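Local structure of fiber protein (Human adenovirus 14, 3F0Y) at residues Asn13-Trp18 with Leu45-Ala50. The protein forms the trimeric knob at the tip of the adenovirus fiber, the part that probably engages the cellular receptor during attachment. Residues are numbered along the deposited sequence; the frame is centred on the assembly and turned at random.
Sequences NINTLW and LVKTGA
T16 and L17 pair with V46 and L45 in an antiparallel β-ladder that adds the short strand 16-18 to the edge of strand 39-48, at the subunit interface of the knob. Three backbone bonds hold it. L17 and L45 form the hydrogen-bonded pair, L17 N reaching L45 O at 2.8 Å and L45 N returning to L17 O at 2.8 Å, this second donor tilted 29° from the carbonyl plane. Two residues further along, K47 N meets N15 O at 2.8 Å in a nearly straight bond, which ties the end of the 3-10 turn 13-15 to the sheet. Between these rungs lies the non-hydrogen-bonded pair T16/V46, where the CA of T16 stands 3.3 Å from L45 O in a CA-H...O contact. Strand 16-18 is outermost, within the chain, in the antiparallel sheet 16-18, 39-48, 51-60 and 199-204, one of the two large sheets of the adenoviral knob domain. Side chains part to its two faces. On one, the CB atoms of L17 and L45 are 4.4 Å apart and L45 CB lies 3.4 Å from L17 O; L17 packs on L99 and F118, L45 on V52 and A54. On the other, T16 OG1 lies 3.7 Å from V46 CG2 and is hydrogen-bonded to the backbone N of A50 of a neighbouring subunit; T16 CG2, anti to its own backbone N, rests over one face of the W18 ring, toward the rim. K47 extends beyond CG to place NZ 2.9 Å from a water that donates to I14 O, while S117 OG and N114 O also bind this ammonium group.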
loop_
_atom_site.group_PDB
_atom_site.type_symbol
_atom_site.label_atom_id
_atom_site.label_comp_id
_atom_site.label_asym_id
_atom_site.label_seq_id
_atom_site.Cartn_x
_atom_site.Cartn_y
_atom_site.Cartn_z
ATOM N N ASN A 13 -15.667 13.553 6.180
ATOM C CA ASN A 13 -14.727 13.885 7.251
ATOM C C ASN A 13 -14.720 12.879 8.405
ATOM O O ASN A 13 -13.686 12.694 9.048
ATOM C CB ASN A 13 -15.009 15.286 7.802
ATOM C CG ASN A 13 -14.678 16.388 6.810
ATOM O OD1 ASN A 13 -13.687 16.313 6.080
ATOM N ND2 ASN A 13 -15.507 17.424 6.783
ATOM N N ILE A 14 -15.860 12.238 8.667
ATOM C CA ILE A 14 -15.950 11.237 9.739
ATOM C C ILE A 14 -15.390 9.854 9.367
ATOM O O ILE A 14 -15.315 8.977 10.225
ATOM C CB ILE A 14 -17.395 11.077 10.288
ATOM C CG1 ILE A 14 -18.359 10.569 9.209
ATOM C CG2 ILE A 14 -17.883 12.396 10.872
ATOM C CD1 ILE A 14 -19.527 9.776 9.760
ATOM N N ASN A 15 -15.009 9.660 8.104
ATOM C CA ASN A 15 -14.325 8.429 7.687
ATOM C C ASN A 15 -12.833 8.455 8.020
ATOM O O ASN A 15 -12.146 7.449 7.855
ATOM C CB ASN A 15 -14.503 8.173 6.185
ATOM C CG ASN A 15 -15.910 7.733 5.826
ATOM O OD1 ASN A 15 -16.517 6.915 6.519
ATOM N ND2 ASN A 15 -16.431 8.264 4.727
ATOM N N THR A 16 -12.344 9.609 8.472
ATOM C CA THR A 16 -10.959 9.775 8.892
ATOM C C THR A 16 -10.889 10.022 10.396
ATOM O O THR A 16 -11.672 10.796 10.939
ATOM C CB THR A 16 -10.301 10.966 8.169
ATOM O OG1 THR A 16 -10.168 10.666 6.776
ATOM C CG2 THR A 16 -8.924 11.271 8.750
ATOM N N LEU A 17 -9.960 9.336 11.055
ATOM C CA LEU A 17 -9.605 9.609 12.441
ATOM C C LEU A 17 -8.104 9.853 12.443
ATOM O O LEU A 17 -7.334 8.950 12.121
ATOM C CB LEU A 17 -9.961 8.414 13.328
ATOM C CG LEU A 17 -9.761 8.569 14.836
ATOM C CD1 LEU A 17 -10.608 9.710 15.382
ATOM C CD2 LEU A 17 -10.091 7.262 15.548
ATOM N N TRP A 18 -7.684 11.072 12.775
ATOM C CA TRP A 18 -6.277 11.439 12.617
ATOM C C TRP A 18 -5.760 12.442 13.647
ATOM O O TRP A 18 -6.511 12.928 14.492
ATOM C CB TRP A 18 -6.022 11.928 11.178
ATOM C CG TRP A 18 -6.527 13.305 10.839
ATOM C CD1 TRP A 18 -7.428 14.056 11.535
ATOM C CD2 TRP A 18 -6.169 14.080 9.686
ATOM N NE1 TRP A 18 -7.636 15.255 10.903
ATOM C CE2 TRP A 18 -6.882 15.294 9.761
ATOM C CE3 TRP A 18 -5.310 13.866 8.603
ATOM C CZ2 TRP A 18 -6.765 16.292 8.790
ATOM C CZ3 TRP A 18 -5.192 14.856 7.639
ATOM C CH2 TRP A 18 -5.918 16.057 7.741
ATOM N N LEU A 45 -6.036 7.450 10.142
ATOM C CA LEU A 45 -6.784 6.208 9.985
ATOM C C LEU A 45 -8.006 6.499 9.129
ATOM O O LEU A 45 -8.855 7.302 9.515
ATOM C CB LEU A 45 -7.225 5.671 11.347
ATOM C CG LEU A 45 -6.129 5.469 12.394
ATOM C CD1 LEU A 45 -6.746 5.105 13.732
ATOM C CD2 LEU A 45 -5.136 4.399 11.944
ATOM N N VAL A 46 -8.089 5.855 7.969
ATOM C CA VAL A 46 -9.220 6.043 7.067
ATOM C C VAL A 46 -10.004 4.746 6.914
ATOM O O VAL A 46 -9.430 3.691 6.648
ATOM C CB VAL A 46 -8.765 6.526 5.683
ATOM C CG1 VAL A 46 -9.970 6.732 4.771
ATOM C CG2 VAL A 46 -7.962 7.813 5.812
ATOM N N LYS A 47 -11.321 4.839 7.084
ATOM C CA LYS A 47 -12.209 3.697 6.888
ATOM C C LYS A 47 -12.343 3.386 5.406
ATOM O O LYS A 47 -12.808 4.224 4.633
ATOM C CB LYS A 47 -13.587 3.975 7.486
ATOM C CG LYS A 47 -13.616 3.848 8.993
ATOM C CD LYS A 47 -14.923 4.344 9.567
ATOM C CE LYS A 47 -15.054 3.929 11.010
ATOM N NZ LYS A 47 -16.230 4.551 11.670
ATOM N N THR A 48 -11.928 2.182 5.021
ATOM C CA THR A 48 -11.956 1.747 3.627
ATOM C C THR A 48 -12.582 0.356 3.536
ATOM O O THR A 48 -11.882 -0.660 3.550
ATOM C CB THR A 48 -10.538 1.736 3.020
ATOM O OG1 THR A 48 -9.683 0.895 3.802
ATOM C CG2 THR A 48 -9.957 3.142 2.992
ATOM N N GLY A 49 -13.911 0.323 3.447
ATOM C CA GLY A 49 -14.657 -0.931 3.452
ATOM C C GLY A 49 -14.470 -1.670 4.765
ATOM O O GLY A 49 -14.609 -1.083 5.835
ATOM N N ALA A 50 -14.127 -2.951 4.682
ATOM C CA ALA A 50 -13.874 -3.767 5.871
ATOM C C ALA A 50 -12.525 -3.459 6.527
ATOM O O ALA A 50 -12.236 -3.965 7.611
ATOM C CB ALA A 50 -13.946 -5.242 5.514
HETATM O O HOH W 1 -16.872 7.352 11.711
#